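Local coordinates for protein transcriptional repressor PadR (Bacillus cereus, PDB 6JYI) that binds DNA as a PadR-like transcriptional regulator, probably repressing its target genes as a dimer of winged helix-turn-helix subunits, at the interface of chains A and B. Numbering follows the deposited sequence. Chains: chain A/B, Transcriptional repressor PadR.

Contact 1: the interface of chains A and B. Residues chain A 97-99; chain B 39-40, 97.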
loop_
_atom_site.group_PDB
_atom_site.type_symbol
_atom_site.label_atom_id
_atom_site.label_comp_id
_atom_site.label_asym_id
_atom_site.label_seq_id
_atom_site.Cartn_x
_atom_site.Cartn_y
_atom_site.Cartn_z
ATOM N N VAL A 97 -4.020 2.259 1.685
ATOM C CA VAL A 97 -4.069 2.455 0.244
ATOM C C VAL A 97 -2.954 1.590 -0.347
ATOM O O VAL A 97 -1.775 1.833 -0.074
ATOM C CB VAL A 97 -3.843 3.929 -0.117
ATOM C CG1 VAL A 97 -3.758 4.156 -1.658
ATOM C CG2 VAL A 97 -4.904 4.847 0.548
ATOM N N LEU A 98 -3.315 0.653 -1.231
ATOM C CA LEU A 98 -2.344 -0.261 -1.863
ATOM C C LEU A 98 -2.413 -0.225 -3.366
ATOM O O LEU A 98 -3.503 -0.264 -3.937
ATOM C CB LEU A 98 -2.558 -1.705 -1.383
ATOM C CG LEU A 98 -1.700 -2.793 -2.043
ATOM C CD1 LEU A 98 -0.214 -2.756 -1.621
ATOM C CD2 LEU A 98 -2.283 -4.179 -1.754
ATOM N N ARG A 99 -1.241 -0.129 -4.010
ATOM C CA ARG A 99 -1.134 -0.317 -5.461
ATOM C C ARG A 99 -0.281 -1.533 -5.675
ATOM O O ARG A 99 0.928 -1.469 -5.469
ATOM C CB ARG A 99 -0.501 0.886 -6.171
ATOM C CG ARG A 99 -0.367 0.685 -7.690
ATOM C CD ARG A 99 -0.046 1.945 -8.473
ATOM N NE ARG A 99 1.363 2.327 -8.394
ATOM C CZ ARG A 99 1.859 3.360 -7.694
ATOM N NH1 ARG A 99 1.076 4.161 -6.964
ATOM N NH2 ARG A 99 3.176 3.595 -7.710
ATOM N N PHE B 39 -5.630 -1.323 -6.061
ATOM C CA PHE B 39 -5.316 -0.216 -6.968
ATOM C C PHE B 39 -5.611 1.099 -6.243
ATOM O O PHE B 39 -6.598 1.205 -5.553
ATOM C CB PHE B 39 -6.065 -0.354 -8.315
ATOM C CG PHE B 39 -5.642 0.654 -9.337
ATOM C CD1 PHE B 39 -4.344 0.672 -9.830
ATOM C CD2 PHE B 39 -6.516 1.611 -9.781
ATOM C CE1 PHE B 39 -3.930 1.640 -10.734
ATOM C CE2 PHE B 39 -6.094 2.592 -10.702
ATOM C CZ PHE B 39 -4.831 2.591 -11.171
ATOM N N ASP B 40 -4.731 2.091 -6.403
ATOM C CA ASP B 40 -4.835 3.352 -5.691
ATOM C C ASP B 40 -5.597 4.461 -6.429
ATOM O O ASP B 40 -5.827 5.515 -5.864
ATOM C CB ASP B 40 -3.428 3.866 -5.295
ATOM C CG ASP B 40 -2.490 4.066 -6.486
ATOM O OD1 ASP B 40 -2.639 3.433 -7.540
ATOM O OD2 ASP B 40 -1.547 4.859 -6.357
ATOM N N VAL B 97 3.161 -0.865 -3.649
ATOM C CA VAL B 97 3.248 0.404 -2.941
ATOM C C VAL B 97 2.098 0.489 -1.939
ATOM O O VAL B 97 0.943 0.640 -2.311
ATOM C CB VAL B 97 3.163 1.631 -3.878
ATOM C CG1 VAL B 97 3.390 2.928 -3.063
ATOM C CG2 VAL B 97 4.156 1.514 -5.025
HETATM O O HOH W 1 -0.213 3.024 -2.181
#
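A:Arg99 and B:Val97 pair their backbones in both directions, an antiparallel beta bridge between the short strands 97-99 of the two PadR subunits that probably helps tie them together. The amide N of A:Arg99 gives its hydrogen to the carbonyl O of B:Val97 at 2.9 Å, and the return bond from B:Val97 N to A:Arg99 O is equally short; both are nearly straight. This is the tight part of the contact. The A:Arg99 side chain adds to it: its CG stands anti to the backbone N (chi1 179°) and the chain then bends at chi3, which brings the guanidinium back alongside B:Val97, where A:Arg99 NH2 lies 3.5 Å from the methyl CG2 of B:Val97. At the guanidinium edge, B:Asp40, in a loop of the partner, receives A:Arg99 NH1 through OD2 at 2.8 Å in a salt bridge. OD2 lies almost in the guanidinium plane, but the two flat groups are turned 38° apart and NH1 meets OD2 from above the carboxylate plane, 40° out of it, so the pair is skewed. Packing is looser towards A:Val97, whose CG1 rests 3.7 Å from B:Asp40 CB, the two side chains crossing at about a right angle. Between the two Val97 carbonyls, a water links A:Val97 O and B:Val97 O. The O of B:Val97 therefore has two partners, A:Arg99 N and this water, which sits 2.7 Å from it.

Contact 2: the interface of chains A and B. Residues chain A 88-91, 93; chain B 105, 112, 120.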
loop_
_atom_site.group_PDB
_atom_site.type_symbol
_atom_site.label_atom_id
_atom_site.label_comp_id
_atom_site.label_asym_id
_atom_site.label_seq_id
_atom_site.Cartn_x
_atom_site.Cartn_y
_atom_site.Cartn_z
ATOM N N TYR A 88 -1.383 15.523 13.993
ATOM C CA TYR A 88 -1.542 14.389 13.096
ATOM C C TYR A 88 -2.014 13.188 13.900
ATOM O O TYR A 88 -2.994 12.524 13.529
ATOM C CB TYR A 88 -0.198 14.127 12.329
ATOM C CG TYR A 88 0.017 12.684 11.986
ATOM C CD1 TYR A 88 -0.766 12.060 11.017
ATOM C CD2 TYR A 88 0.960 11.933 12.665
ATOM C CE1 TYR A 88 -0.592 10.675 10.718
ATOM C CE2 TYR A 88 1.174 10.570 12.365
ATOM C CZ TYR A 88 0.376 9.965 11.379
ATOM O OH TYR A 88 0.513 8.644 11.120
HETATM N N MSE A 89 -1.342 12.912 15.021
HETATM C CA MSE A 89 -1.641 11.755 15.832
HETATM C C MSE A 89 -3.054 11.713 16.382
HETATM O O MSE A 89 -3.523 10.623 16.729
HETATM C CB MSE A 89 -0.628 11.584 16.971
HETATM C CG MSE A 89 0.739 11.219 16.509
HETATM SE SE MSE A 89 0.911 9.393 15.778
HETATM C CE MSE A 89 0.909 8.412 17.443
ATOM N N GLN A 90 -3.707 12.874 16.493
ATOM C CA GLN A 90 -5.108 12.954 16.966
ATOM C C GLN A 90 -6.089 12.847 15.810
ATOM O O GLN A 90 -7.272 12.831 16.039
ATOM C CB GLN A 90 -5.366 14.302 17.659
ATOM C CG GLN A 90 -4.524 14.550 18.898
ATOM N N THR A 91 -5.622 12.795 14.556
ATOM C CA THR A 91 -6.597 12.721 13.430
ATOM C C THR A 91 -7.165 11.318 13.266
ATOM O O THR A 91 -6.563 10.339 13.757
ATOM C CB THR A 91 -5.961 13.123 12.078
ATOM O OG1 THR A 91 -4.845 12.277 11.777
ATOM C CG2 THR A 91 -5.525 14.591 12.082
ATOM N N VAL A 93 -7.760 7.693 11.745
ATOM C CA VAL A 93 -6.853 6.794 11.045
ATOM C C VAL A 93 -7.407 6.517 9.646
ATOM O O VAL A 93 -8.471 5.924 9.485
ATOM C CB VAL A 93 -6.654 5.475 11.814
ATOM C CG1 VAL A 93 -5.843 4.458 10.965
ATOM C CG2 VAL A 93 -5.968 5.762 13.189
ATOM N N ARG B 105 0.831 4.795 12.902
ATOM C CA ARG B 105 0.414 5.126 14.270
ATOM C C ARG B 105 1.073 4.183 15.265
ATOM O O ARG B 105 1.522 4.606 16.331
ATOM C CB ARG B 105 -1.090 5.047 14.466
ATOM C CG ARG B 105 -1.914 5.890 13.514
ATOM C CD ARG B 105 -1.698 7.337 13.639
ATOM N NE ARG B 105 -2.507 8.025 12.622
ATOM C CZ ARG B 105 -3.525 8.868 12.819
ATOM N NH1 ARG B 105 -3.973 9.201 14.048
ATOM N NH2 ARG B 105 -4.145 9.364 11.738
ATOM N N SER B 112 1.741 8.077 21.788
ATOM C CA SER B 112 0.312 8.008 22.024
ATOM C C SER B 112 0.114 7.577 23.482
ATOM O O SER B 112 0.945 7.869 24.321
ATOM C CB SER B 112 -0.320 7.048 21.044
ATOM O OG SER B 112 -1.717 7.110 21.073
ATOM N N TRP B 120 -7.372 2.258 18.638
ATOM C CA TRP B 120 -6.836 2.064 17.280
ATOM C C TRP B 120 -6.759 0.578 16.881
ATOM O O TRP B 120 -7.114 0.228 15.771
ATOM C CB TRP B 120 -5.456 2.719 17.104
ATOM C CG TRP B 120 -5.474 4.203 17.006
ATOM C CD1 TRP B 120 -6.512 4.998 16.613
ATOM C CD2 TRP B 120 -4.370 5.073 17.224
ATOM N NE1 TRP B 120 -6.121 6.310 16.604
ATOM C CE2 TRP B 120 -4.799 6.377 16.932
ATOM C CE3 TRP B 120 -3.058 4.872 17.631
ATOM C CZ2 TRP B 120 -3.970 7.494 17.092
ATOM C CZ3 TRP B 120 -2.228 5.969 17.765
ATOM C CH2 TRP B 120 -2.693 7.259 17.499
HETATM O O HOH W 2 -7.486 8.891 15.746
#
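B:Arg105, on helix 101-107 of one subunit, meets A:Tyr88 and A:Thr91 at the end of helix 79-89 in the other, which belongs to the N-terminal PadR family region with its winged helix-turn-helix fold. The arginine CB lies over one face of the B:Trp120 indole within its own chain, offset toward the rim. The next atom, B:Arg105 CG, is placed anti to the carbonyl carbon (chi1 -55°) and comes 4.1 Å from the A:Val93 methyl CG2. A bend at chi2 then sends the chain outward. B:Arg105 CD lies near both A:Tyr88 OH, 3.6 Å away, and the selenium of selenomethionine A:Met89, whose side chain runs in the opposite direction. B:Arg105 NE faces A:Tyr88 OH at 3.4 Å, with ring and guanidinium planes 52° apart. CZ has the same A:Val93 methyl over the centre of the guanidinium face. At the tip, B:Arg105 NH1 donates to A:Thr91 O, a backbone carbonyl, at 2.8 Å. NH2 makes weak bonds to that oxygen and to A:Thr91 OG1. This hydroxyl, A:Thr91 OG1, gives its hydrogen to A:Tyr88 O at 2.6 Å, in the plane of that carbonyl. The A:Val93 methyl CG2 also lies over the five-membered ring of B:Trp120, 3.7 Å from its centroid, on the face that B:Arg105 CB covers. The A:Met89 methyl CE touches B:Trp120 CH2 at 3.8 Å. At the indole edge, NE1 bonds a water that also meets A:Thr91 O.

Contact 3: the interface of chains A and B. Residues chain A 121, 171, 174-175; chain B 148, 152.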
loop_
_atom_site.group_PDB
_atom_site.type_symbol
_atom_site.label_atom_id
_atom_site.label_comp_id
_atom_site.label_asym_id
_atom_site.label_seq_id
_atom_site.Cartn_x
_atom_site.Cartn_y
_atom_site.Cartn_z
ATOM N N ILE A 121 4.560 -15.247 -10.254
ATOM C CA ILE A 121 4.283 -15.744 -8.903
ATOM C C ILE A 121 5.587 -16.060 -8.169
ATOM O O ILE A 121 5.760 -15.691 -7.010
ATOM C CB ILE A 121 3.320 -16.968 -8.893
ATOM C CG1 ILE A 121 1.888 -16.516 -9.218
ATOM C CG2 ILE A 121 3.322 -17.661 -7.516
ATOM C CD1 ILE A 121 0.948 -17.660 -9.521
ATOM N N LYS A 171 -0.974 -21.479 -4.749
ATOM C CA LYS A 171 -1.427 -21.206 -6.103
ATOM C C LYS A 171 -0.461 -21.796 -7.138
ATOM O O LYS A 171 -0.890 -22.338 -8.160
ATOM C CB LYS A 171 -1.630 -19.701 -6.315
ATOM C CG LYS A 171 -2.669 -19.078 -5.373
ATOM C CD LYS A 171 -4.043 -19.713 -5.574
ATOM C CE LYS A 171 -5.066 -19.116 -4.654
ATOM N NZ LYS A 171 -6.429 -19.628 -4.862
ATOM N N GLU A 174 -0.803 -25.617 -7.448
ATOM C CA GLU A 174 -1.965 -25.905 -8.260
ATOM C C GLU A 174 -1.699 -25.712 -9.750
ATOM O O GLU A 174 -2.130 -26.524 -10.578
ATOM C CB GLU A 174 -3.145 -25.068 -7.799
ATOM C CG GLU A 174 -3.652 -25.505 -6.437
ATOM C CD GLU A 174 -4.654 -24.538 -5.823
ATOM O OE1 GLU A 174 -5.310 -23.772 -6.568
ATOM O OE2 GLU A 174 -4.799 -24.567 -4.585
ATOM N N LEU A 175 -0.970 -24.659 -10.094
ATOM C CA LEU A 175 -0.681 -24.386 -11.499
ATOM C C LEU A 175 0.251 -25.455 -12.110
ATOM O O LEU A 175 0.008 -25.918 -13.234
ATOM C CB LEU A 175 -0.125 -22.971 -11.670
ATOM C CG LEU A 175 -0.437 -22.298 -13.006
ATOM C CD1 LEU A 175 -1.942 -22.110 -13.205
ATOM C CD2 LEU A 175 0.300 -20.970 -13.080
ATOM N N PHE B 148 -9.307 -18.931 -12.072
ATOM C CA PHE B 148 -8.212 -19.249 -11.191
ATOM C C PHE B 148 -7.344 -18.020 -10.904
ATOM O O PHE B 148 -6.974 -17.770 -9.730
ATOM C CB PHE B 148 -7.343 -20.341 -11.802
ATOM C CG PHE B 148 -6.163 -20.674 -10.966
ATOM C CD1 PHE B 148 -6.324 -21.430 -9.808
ATOM C CD2 PHE B 148 -4.898 -20.211 -11.300
ATOM C CE1 PHE B 148 -5.233 -21.716 -8.997
ATOM C CE2 PHE B 148 -3.807 -20.498 -10.491
ATOM C CZ PHE B 148 -3.978 -21.261 -9.344
ATOM N N ILE B 152 -6.749 -15.461 -7.340
ATOM C CA ILE B 152 -5.493 -15.227 -6.630
ATOM C C ILE B 152 -5.547 -13.915 -5.845
ATOM O O ILE B 152 -5.212 -13.880 -4.647
ATOM C CB ILE B 152 -4.292 -15.223 -7.600
ATOM C CG1 ILE B 152 -4.062 -16.617 -8.147
ATOM C CG2 ILE B 152 -3.020 -14.727 -6.903
ATOM C CD1 ILE B 152 -3.008 -16.706 -9.233
HETATM O O HOH W 3 -7.065 -19.212 -7.453
#
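This is a helix-to-helix packing interface in which the long C-terminal helices of the two subunits pack together, helping to hold the dimer. B:Phe148, at the start of helix 148-178, drives its ring against the last turns of helix 148-175 in chain A. Its CG is anti to the backbone N (chi1 178°), which sends the ring outward toward A:Leu175, A:Lys171 and A:Glu174. The A:Leu175 methyl CD1 comes in from above the ring plane, 3.7 Å from B:Phe148 CE2. The A:Glu174 carboxylate oxygen OE1 instead meets the ring edge in its plane, 3.2 Å from B:Phe148 CE1, with the two flat groups 59° apart. B:Phe148 CZ, the far end of the ring, faces A:Lys171 O, a backbone carbonyl, at 3.5 Å. That lysine bends at chi2 (-61°) and runs back past the phenylalanine in the opposite direction, A:Lys171 CG also brushing B:Ile152 CG1 at 4.0 Å. Its amine nitrogen NZ ends on a water 2.7 Å away, which bridges to B:Phe148 O. Beyond the lysine, the CD1 methyls of A:Ile121 and B:Ile152 meet tip to tip at 4.1 Å. The patch probably helps hold the end of one subunit's last helix, with helix 114-142, against the start of its partner's.

Contact 1 lies about 21 Å from contact 2 and 22 Å from contact 3, while contacts 2 and 3 are 38 Å apart, all measured between the centres of their C-alpha atoms. They share no residue, but helix 114-142 serves two of them: residues 120 and 121 are adjacent in the sequence, although contacts 2 and 3 use them from different chains, as B:Trp120 and A:Ile121. Two-fold symmetry repeats every contact with the chains exchanged. Strand pairing, the seat of the PadR region on the partner, and C-terminal helix packing thus join the subunits at separated points, which probably helps set the relative placement of the two DNA-binding regions.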